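Local coordinates for protein acyl-coenzyme A oxidase 1 (Yarrowia lipolytica, PDB 5Y9D) that oxidises acyl-CoAs to trans-2-enoyl-CoAs with bound FAD, passing electrons to oxygen to form hydrogen peroxide in peroxisomal beta-oxidation, at residues A[112-117]-A[123-128]; A[530-535]-A[612-617]; A[42-47]-A[644-649]. One frame throughout, in Å; residues are numbered along the deposited sequence.

Contact 1 (A[112-117]-A[123-128])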
# COMPACT_ATOMS: atom_id res chain seq x y z
N TRP A 112 4.43 24.27 -10.06
CA TRP A 112 4.46 24.39 -8.61
C TRP A 112 3.08 24.53 -8.02
O TRP A 112 2.77 23.95 -7.01
CB TRP A 112 5.36 25.53 -8.16
CG TRP A 112 6.86 25.23 -8.33
CD1 TRP A 112 7.44 24.03 -8.72
CD2 TRP A 112 7.93 26.12 -8.06
NE1 TRP A 112 8.81 24.15 -8.72
CE2 TRP A 112 9.14 25.42 -8.33
CE3 TRP A 112 8.01 27.45 -7.67
CZ2 TRP A 112 10.40 26.01 -8.20
CZ3 TRP A 112 9.27 28.05 -7.53
CH2 TRP A 112 10.44 27.32 -7.79
N ARG A 113 2.21 25.25 -8.67
CA ARG A 113 0.86 25.37 -8.13
C ARG A 113 0.13 24.04 -8.13
O ARG A 113 -0.61 23.71 -7.20
CB ARG A 113 0.10 26.39 -8.93
CG ARG A 113 -1.18 26.83 -8.31
CD ARG A 113 -1.88 27.75 -9.29
NE ARG A 113 -1.04 28.90 -9.62
CZ ARG A 113 -0.76 29.88 -8.78
NH1 ARG A 113 -1.23 29.86 -7.55
NH2 ARG A 113 0.00 30.89 -9.15
N ALA A 114 0.36 23.26 -9.16
CA ALA A 114 -0.20 21.91 -9.25
C ALA A 114 0.44 20.93 -8.22
O ALA A 114 -0.26 20.24 -7.48
CB ALA A 114 -0.07 21.39 -10.68
N GLN A 115 1.76 20.93 -8.13
CA GLN A 115 2.45 20.08 -7.16
C GLN A 115 2.06 20.37 -5.71
O GLN A 115 1.69 19.46 -4.96
CB GLN A 115 3.97 20.21 -7.33
CG GLN A 115 4.46 19.60 -8.62
CD GLN A 115 5.82 20.10 -9.08
OE1 GLN A 115 6.57 20.78 -8.34
NE2 GLN A 115 6.17 19.74 -10.30
N LEU A 116 2.09 21.65 -5.33
CA LEU A 116 1.76 22.05 -3.96
C LEU A 116 0.31 21.73 -3.58
O LEU A 116 0.01 21.31 -2.46
CB LEU A 116 2.02 23.52 -3.76
CG LEU A 116 3.46 23.97 -4.01
CD1 LEU A 116 3.51 25.47 -4.31
CD2 LEU A 116 4.34 23.64 -2.83
N HIS A 117 -0.61 21.93 -4.52
CA HIS A 117 -2.02 21.67 -4.26
C HIS A 117 -2.31 20.17 -4.20
O HIS A 117 -3.21 19.74 -3.48
CB HIS A 117 -2.85 22.35 -5.33
CG HIS A 117 -4.31 22.24 -5.11
ND1 HIS A 117 -4.89 22.17 -3.86
CD2 HIS A 117 -5.33 22.19 -6.00
CE1 HIS A 117 -6.20 22.08 -3.98
NE2 HIS A 117 -6.49 22.08 -5.27
N SER A 123 -7.59 14.94 -6.40
CA SER A 123 -8.65 14.89 -7.40
C SER A 123 -8.66 16.18 -8.28
O SER A 123 -8.69 16.10 -9.51
CB SER A 123 -10.01 14.62 -6.74
OG SER A 123 -10.12 13.26 -6.26
N THR A 124 -8.57 17.36 -7.67
CA THR A 124 -8.60 18.62 -8.43
C THR A 124 -7.31 18.76 -9.24
O THR A 124 -7.29 19.30 -10.34
CB THR A 124 -8.66 19.85 -7.52
OG1 THR A 124 -9.84 19.81 -6.71
CG2 THR A 124 -8.63 21.13 -8.35
N ARG A 125 -6.22 18.31 -8.66
CA ARG A 125 -4.98 18.39 -9.36
C ARG A 125 -5.12 17.61 -10.68
O ARG A 125 -4.89 18.15 -11.73
CB ARG A 125 -3.86 17.88 -8.46
CG ARG A 125 -2.48 18.10 -9.02
CD ARG A 125 -1.98 16.87 -9.76
NE ARG A 125 -0.72 17.21 -10.43
CZ ARG A 125 0.46 17.29 -9.83
NH1 ARG A 125 0.55 17.05 -8.55
NH2 ARG A 125 1.54 17.61 -10.54
N THR A 126 -5.58 16.37 -10.63
CA THR A 126 -5.73 15.58 -11.84
C THR A 126 -6.76 16.16 -12.82
O THR A 126 -6.52 16.19 -14.06
CB THR A 126 -6.13 14.16 -11.49
OG1 THR A 126 -5.16 13.62 -10.61
CG2 THR A 126 -6.22 13.29 -12.72
N ARG A 127 -7.89 16.62 -12.27
CA ARG A 127 -8.99 17.07 -13.10
C ARG A 127 -8.64 18.37 -13.84
O ARG A 127 -9.13 18.65 -14.92
CB ARG A 127 -10.27 17.25 -12.28
CG ARG A 127 -11.51 17.45 -13.15
CD ARG A 127 -12.69 16.72 -12.56
NE ARG A 127 -13.94 17.02 -13.23
CZ ARG A 127 -15.14 17.02 -12.64
NH1 ARG A 127 -15.28 16.76 -11.33
NH2 ARG A 127 -16.21 17.30 -13.37
N LEU A 128 -7.77 19.15 -13.26
CA LEU A 128 -7.28 20.32 -13.94
C LEU A 128 -6.21 19.90 -14.94
O LEU A 128 -6.10 20.40 -16.05
CB LEU A 128 -6.69 21.26 -12.91
CG LEU A 128 -6.17 22.58 -13.42
CD1 LEU A 128 -7.24 23.28 -14.23
CD2 LEU A 128 -5.76 23.42 -12.23
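Ala114 and Arg125 bring helices 107-118 and 122-142 together, their CA atoms 5.9 Å apart, where the two short segments run nearly antiparallel (150° between directions) with axes 9.3 Å apart at closest approach. A short turn links the helices, so the pair is a helical hairpin in the N-terminal part of the acyl-CoA oxidase fold. Arg125 carries most of the contact. A trans chi1 (-171°) puts Arg125 CG 3.4 Å from Ala114 O, and a sharp bend at chi2 (-95°) turns the rest of the chain back, bringing one face of the guanidinium over that carbonyl oxygen, which sits toward its rim. Gln115 N lies over the same face; Arg125 NH1 comes within 3.5 Å of Ala114 O, but at an angle too poor for a hydrogen bond. Gln115 runs alongside in the same direction, its CG 4.0 Å from Arg125 NH2. The two ends then find partners on helix 306-334: Gln115 NE2 bonds Ser314 OG, and Arg125 NH1 forms a salt bridge with Asp318. On another part of the interface, the imidazole of His117 crosses Thr124 at about a right angle, with NE2 3.8 Å from Thr124 CB; Thr124 OG1 is turned to Asp121 instead. The hairpin is thus joined by van der Waals contact, while the polar ends of Gln115, Thr124 and Arg125 bond to neighbours. With the Arg125 side chain about 8 Å from that of Glu464, the probable proton acceptor, its paired charge may contribute to the electrostatic surroundings of the active site.

Contact 2 (A[530-535]-A[612-617])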
# COMPACT_ATOMS: atom_id res chain seq x y z
N SER A 530 26.38 -0.12 -9.79
CA SER A 530 25.58 0.15 -11.00
C SER A 530 26.35 -0.22 -12.28
O SER A 530 25.84 -0.97 -13.11
CB SER A 530 25.12 1.60 -11.06
OG SER A 530 24.33 1.83 -12.22
N ARG A 531 27.56 0.31 -12.43
CA ARG A 531 28.35 0.10 -13.67
C ARG A 531 28.51 -1.38 -14.02
O ARG A 531 28.34 -1.79 -15.17
CB ARG A 531 29.72 0.76 -13.54
CG ARG A 531 30.85 0.21 -14.42
CD ARG A 531 32.18 0.57 -13.78
NE ARG A 531 32.17 1.99 -13.42
CZ ARG A 531 32.50 2.51 -12.24
NH1 ARG A 531 32.95 1.76 -11.23
NH2 ARG A 531 32.42 3.83 -12.09
N ASN A 532 28.85 -2.16 -13.01
CA ASN A 532 29.06 -3.59 -13.18
C ASN A 532 27.80 -4.34 -13.62
O ASN A 532 27.86 -5.16 -14.53
CB ASN A 532 29.61 -4.19 -11.88
CG ASN A 532 31.04 -3.78 -11.58
OD1 ASN A 532 31.68 -2.98 -12.29
ND2 ASN A 532 31.56 -4.34 -10.49
N ASN A 533 26.66 -4.07 -12.97
CA ASN A 533 25.38 -4.62 -13.46
C ASN A 533 25.07 -4.20 -14.89
O ASN A 533 24.66 -5.03 -15.70
CB ASN A 533 24.22 -4.23 -12.56
CG ASN A 533 24.16 -5.06 -11.30
OD1 ASN A 533 25.02 -4.94 -10.41
ND2 ASN A 533 23.14 -5.90 -11.20
N ILE A 534 25.28 -2.92 -15.20
CA ILE A 534 24.98 -2.47 -16.56
C ILE A 534 25.91 -3.14 -17.55
O ILE A 534 25.44 -3.59 -18.60
CB ILE A 534 25.16 -0.96 -16.74
CG1 ILE A 534 24.10 -0.20 -15.97
CG2 ILE A 534 25.08 -0.58 -18.21
CD1 ILE A 534 24.56 1.16 -15.50
N LEU A 535 27.21 -3.17 -17.22
CA LEU A 535 28.23 -3.74 -18.13
C LEU A 535 28.03 -5.23 -18.33
O LEU A 535 28.22 -5.72 -19.43
CB LEU A 535 29.67 -3.41 -17.68
CG LEU A 535 30.13 -1.95 -17.96
CD1 LEU A 535 31.56 -1.62 -17.53
CD2 LEU A 535 29.98 -1.58 -19.40
N LEU A 612 27.86 -7.46 -1.81
CA LEU A 612 28.68 -8.65 -1.51
C LEU A 612 28.80 -9.55 -2.73
O LEU A 612 29.79 -10.28 -2.88
CB LEU A 612 28.05 -9.48 -0.38
CG LEU A 612 28.47 -9.19 1.07
CD1 LEU A 612 28.62 -7.71 1.35
CD2 LEU A 612 27.47 -9.81 2.04
N ARG A 613 27.78 -9.52 -3.58
CA ARG A 613 27.81 -10.27 -4.84
C ARG A 613 29.03 -9.76 -5.57
O ARG A 613 29.84 -10.55 -6.06
CB ARG A 613 26.54 -10.00 -5.70
CG ARG A 613 25.79 -11.25 -6.18
CD ARG A 613 26.40 -11.88 -7.43
NE ARG A 613 26.05 -11.14 -8.64
CZ ARG A 613 26.49 -11.43 -9.87
NH1 ARG A 613 26.10 -10.69 -10.90
NH2 ARG A 613 27.32 -12.44 -10.08
N GLU A 614 29.19 -8.44 -5.55
CA GLU A 614 30.15 -7.74 -6.39
C GLU A 614 31.52 -7.52 -5.76
O GLU A 614 32.34 -6.80 -6.34
CB GLU A 614 29.54 -6.38 -6.79
CG GLU A 614 28.35 -6.49 -7.72
CD GLU A 614 28.71 -7.21 -9.00
OE1 GLU A 614 29.65 -6.74 -9.68
OE2 GLU A 614 28.09 -8.25 -9.29
N ASN A 615 31.76 -8.11 -4.58
CA ASN A 615 33.03 -7.91 -3.87
C ASN A 615 33.37 -6.42 -3.70
O ASN A 615 34.44 -5.95 -4.10
CB ASN A 615 34.17 -8.65 -4.60
CG ASN A 615 35.45 -8.70 -3.80
OD1 ASN A 615 36.49 -8.13 -4.18
ND2 ASN A 615 35.39 -9.36 -2.66
N ILE A 616 32.43 -5.67 -3.12
CA ILE A 616 32.62 -4.24 -2.80
C ILE A 616 32.82 -4.08 -1.29
O ILE A 616 33.65 -3.29 -0.84
CB ILE A 616 31.40 -3.42 -3.28
CG1 ILE A 616 31.39 -3.33 -4.83
CG2 ILE A 616 31.38 -2.02 -2.65
CD1 ILE A 616 30.01 -3.24 -5.45
N LEU A 617 32.01 -4.83 -0.55
CA LEU A 617 32.07 -4.89 0.90
C LEU A 617 32.34 -6.33 1.29
O LEU A 617 32.07 -7.24 0.53
CB LEU A 617 30.72 -4.51 1.48
CG LEU A 617 30.23 -3.10 1.14
CD1 LEU A 617 28.80 -2.93 1.64
CD2 LEU A 617 31.16 -2.04 1.72
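One hydrogen bond joins the only pair of residues that come within 4.5 Å of each other across this contact: Asn532 ND2 donates to Glu614 OE1 at 3.2 Å. The bond is moderately bent, with an N-H...O angle of 154°. Its acceptor lies close to the amide plane of Asn532, and the donor reaches OE1 nearly in line with the C-O bond of the carboxylate. Amide and carboxylate are turned steeply against each other, their planes 69° apart, as the two side chains slide past one another in opposite directions. Glu614 OE1 also rests 3.4 Å from Asn532 CB, so it sits beside the root of the side chain as well as at its end. Glu614 achieves this by folding at chi2 (-59°) rather than stretching out. Its position on the backbone matters too: helix 608-613 stops just before it in a Schellman motif, in which Ile616 N returns to Phe611 O while the link from Asn615 N to Leu612 O is weak, and Asn615 supplies the residue of positive phi. Ile616, which closes the motif, also packs on Thr528 and Ala529 of helix 519-544, the helix that bears Asn532. The second carboxylate oxygen of Glu614 faces its neighbour in sequence, with OE2 3.5 Å from Arg613 NH1 but well above the guanidinium plane, so the charges attract but no N-H points at the oxygen. Arg613 is engaged across the dimer interface as well, its NH2 forming a salt bridge with Asp623 of the second subunit.

Contact 3 (A[42-47]-A[644-649]); sequences FTVRDV and TDAFGL
Val44 lays its CG1 methyl over the face of the peptide joining Asp645 to Ala646, touching Ala646 CA at 3.5 Å and Asp645 O at 3.6 Å. This is helix-on-helix packing: the start of helix 44-52, near the beginning of the chain, meets the C-terminal part of helix 640-646, far along the sequence in the C-terminal helical region. The torsion of Val44 splits its methyls between two tasks. CG1, trans to the backbone N (chi1 168°), takes the peptide, whereas CG2 reaches Asp645 CB at 3.9 Å. Only the root of Asp645 takes part in this apolar contact; its carboxylate forms salt bridges to Arg37 NE through OD2 and to Arg332 NH2 through OD1, and the two ion pairs hold the group between the N-terminal region and helix 306-334. The small Ala646 side chain is consistent with the close approach of the helices, the CA atoms of Val44 and Ala646 being 5.1 Å apart. Polar cohesion comes from Thr48, which follows Val47: its OG1 lies within bonding reach of both Val44 O and Ala646 O, its one proton being shared or alternating between them. Tyr369 of helix 355-391 touches both Val47 and Ala646. One helical turn after Val44, Val47 applies its CB and its CG1 together to the Ala646 methyl, each 3.6 Å from Ala646 CB.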
# COMPACT_ATOMS: atom_id res chain seq x y z
N PHE A 42 19.77 25.03 14.08
CA PHE A 42 19.88 25.87 12.88
C PHE A 42 18.61 26.73 12.65
O PHE A 42 17.58 26.51 13.27
CB PHE A 42 20.17 24.98 11.64
CG PHE A 42 19.17 23.86 11.44
CD1 PHE A 42 17.96 24.09 10.81
CD2 PHE A 42 19.42 22.59 11.89
CE1 PHE A 42 17.03 23.08 10.65
CE2 PHE A 42 18.51 21.57 11.72
CZ PHE A 42 17.30 21.82 11.12
N THR A 43 18.69 27.71 11.78
CA THR A 43 17.53 28.47 11.36
C THR A 43 16.73 27.69 10.31
O THR A 43 17.23 27.43 9.20
CB THR A 43 17.96 29.81 10.75
OG1 THR A 43 18.68 30.56 11.74
CG2 THR A 43 16.73 30.61 10.24
N VAL A 44 15.49 27.32 10.66
CA VAL A 44 14.68 26.45 9.81
C VAL A 44 14.63 26.93 8.37
O VAL A 44 14.76 26.15 7.45
CB VAL A 44 13.23 26.32 10.33
CG1 VAL A 44 12.33 25.66 9.29
CG2 VAL A 44 13.19 25.52 11.62
N ARG A 45 14.47 28.22 8.17
CA ARG A 45 14.32 28.75 6.82
C ARG A 45 15.56 28.60 5.98
O ARG A 45 15.47 28.66 4.76
CB ARG A 45 13.91 30.21 6.89
CG ARG A 45 13.30 30.72 5.62
CD ARG A 45 13.07 32.21 5.73
NE ARG A 45 12.43 32.77 4.53
CZ ARG A 45 11.14 32.65 4.22
NH1 ARG A 45 10.30 31.92 4.96
NH2 ARG A 45 10.68 33.24 3.14
N ASP A 46 16.74 28.40 6.59
CA ASP A 46 17.92 28.15 5.78
C ASP A 46 17.79 26.75 5.10
O ASP A 46 18.09 26.61 3.92
CB ASP A 46 19.22 28.25 6.59
CG ASP A 46 19.58 29.69 7.00
OD1 ASP A 46 19.21 30.69 6.34
OD2 ASP A 46 20.30 29.83 8.01
N VAL A 47 17.33 25.74 5.83
CA VAL A 47 17.07 24.42 5.22
C VAL A 47 15.94 24.50 4.19
O VAL A 47 16.04 23.90 3.13
CB VAL A 47 16.72 23.32 6.25
CG1 VAL A 47 16.67 21.97 5.56
CG2 VAL A 47 17.75 23.28 7.36
N THR A 644 11.72 18.53 9.43
CA THR A 644 10.32 18.50 9.12
C THR A 644 9.73 19.90 9.07
O THR A 644 8.90 20.18 8.24
CB THR A 644 9.56 17.53 10.04
OG1 THR A 644 9.93 17.74 11.40
CG2 THR A 644 9.94 16.13 9.70
N ASP A 645 10.18 20.78 9.96
CA ASP A 645 9.73 22.16 10.01
C ASP A 645 10.19 22.84 8.73
O ASP A 645 9.54 23.71 8.19
CB ASP A 645 10.29 22.88 11.24
CG ASP A 645 9.43 22.69 12.48
OD1 ASP A 645 8.31 22.18 12.38
OD2 ASP A 645 9.87 23.07 13.57
N ALA A 646 11.36 22.39 8.30
CA ALA A 646 12.11 22.86 7.16
C ALA A 646 11.35 22.64 5.88
O ALA A 646 11.56 23.35 4.91
CB ALA A 646 13.45 22.17 7.09
N PHE A 647 10.45 21.66 5.88
CA PHE A 647 9.55 21.56 4.71
C PHE A 647 8.68 22.82 4.39
O PHE A 647 8.41 23.09 3.24
CB PHE A 647 8.68 20.31 4.78
CG PHE A 647 9.45 19.05 4.70
CD1 PHE A 647 10.52 18.96 3.85
CD2 PHE A 647 9.14 17.98 5.49
CE1 PHE A 647 11.26 17.81 3.77
CE2 PHE A 647 9.87 16.83 5.42
CZ PHE A 647 10.93 16.74 4.56
N GLY A 648 8.23 23.55 5.40
CA GLY A 648 7.57 24.82 5.28
C GLY A 648 6.06 24.71 5.21
O GLY A 648 5.42 25.66 4.82
N LEU A 649 5.51 23.55 5.59
CA LEU A 649 4.06 23.30 5.56
C LEU A 649 3.22 23.88 6.70
O LEU A 649 3.44 23.59 7.85
CB LEU A 649 3.81 21.80 5.54
CG LEU A 649 4.44 21.14 4.32
CD1 LEU A 649 4.07 19.69 4.26
CD2 LEU A 649 4.01 21.88 3.07

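Overall arrangement
Taken together, the three contacts illustrate closure at different sequence ranges. Contact 3 closes a loop of almost 600 residues, joining the N-terminal region to the C-terminal one; contacts 1 and 2 lie inside that loop, one after the other. Contact 1 is a local hairpin within the N-terminal region, while contact 2 joins helix 519-544 to the turn that ends helix 608-613, near the dimer interface. Centres of contacts 1 and 3 are 23 Å apart, with nearest atoms about 6 Å apart, and helices 55-70 and 306-334 border both. Contact 2 stands off by about 40 Å and 37 Å between centres. Of the three, contact 1 lies near the FAD, the others being structural packing away from the known sites.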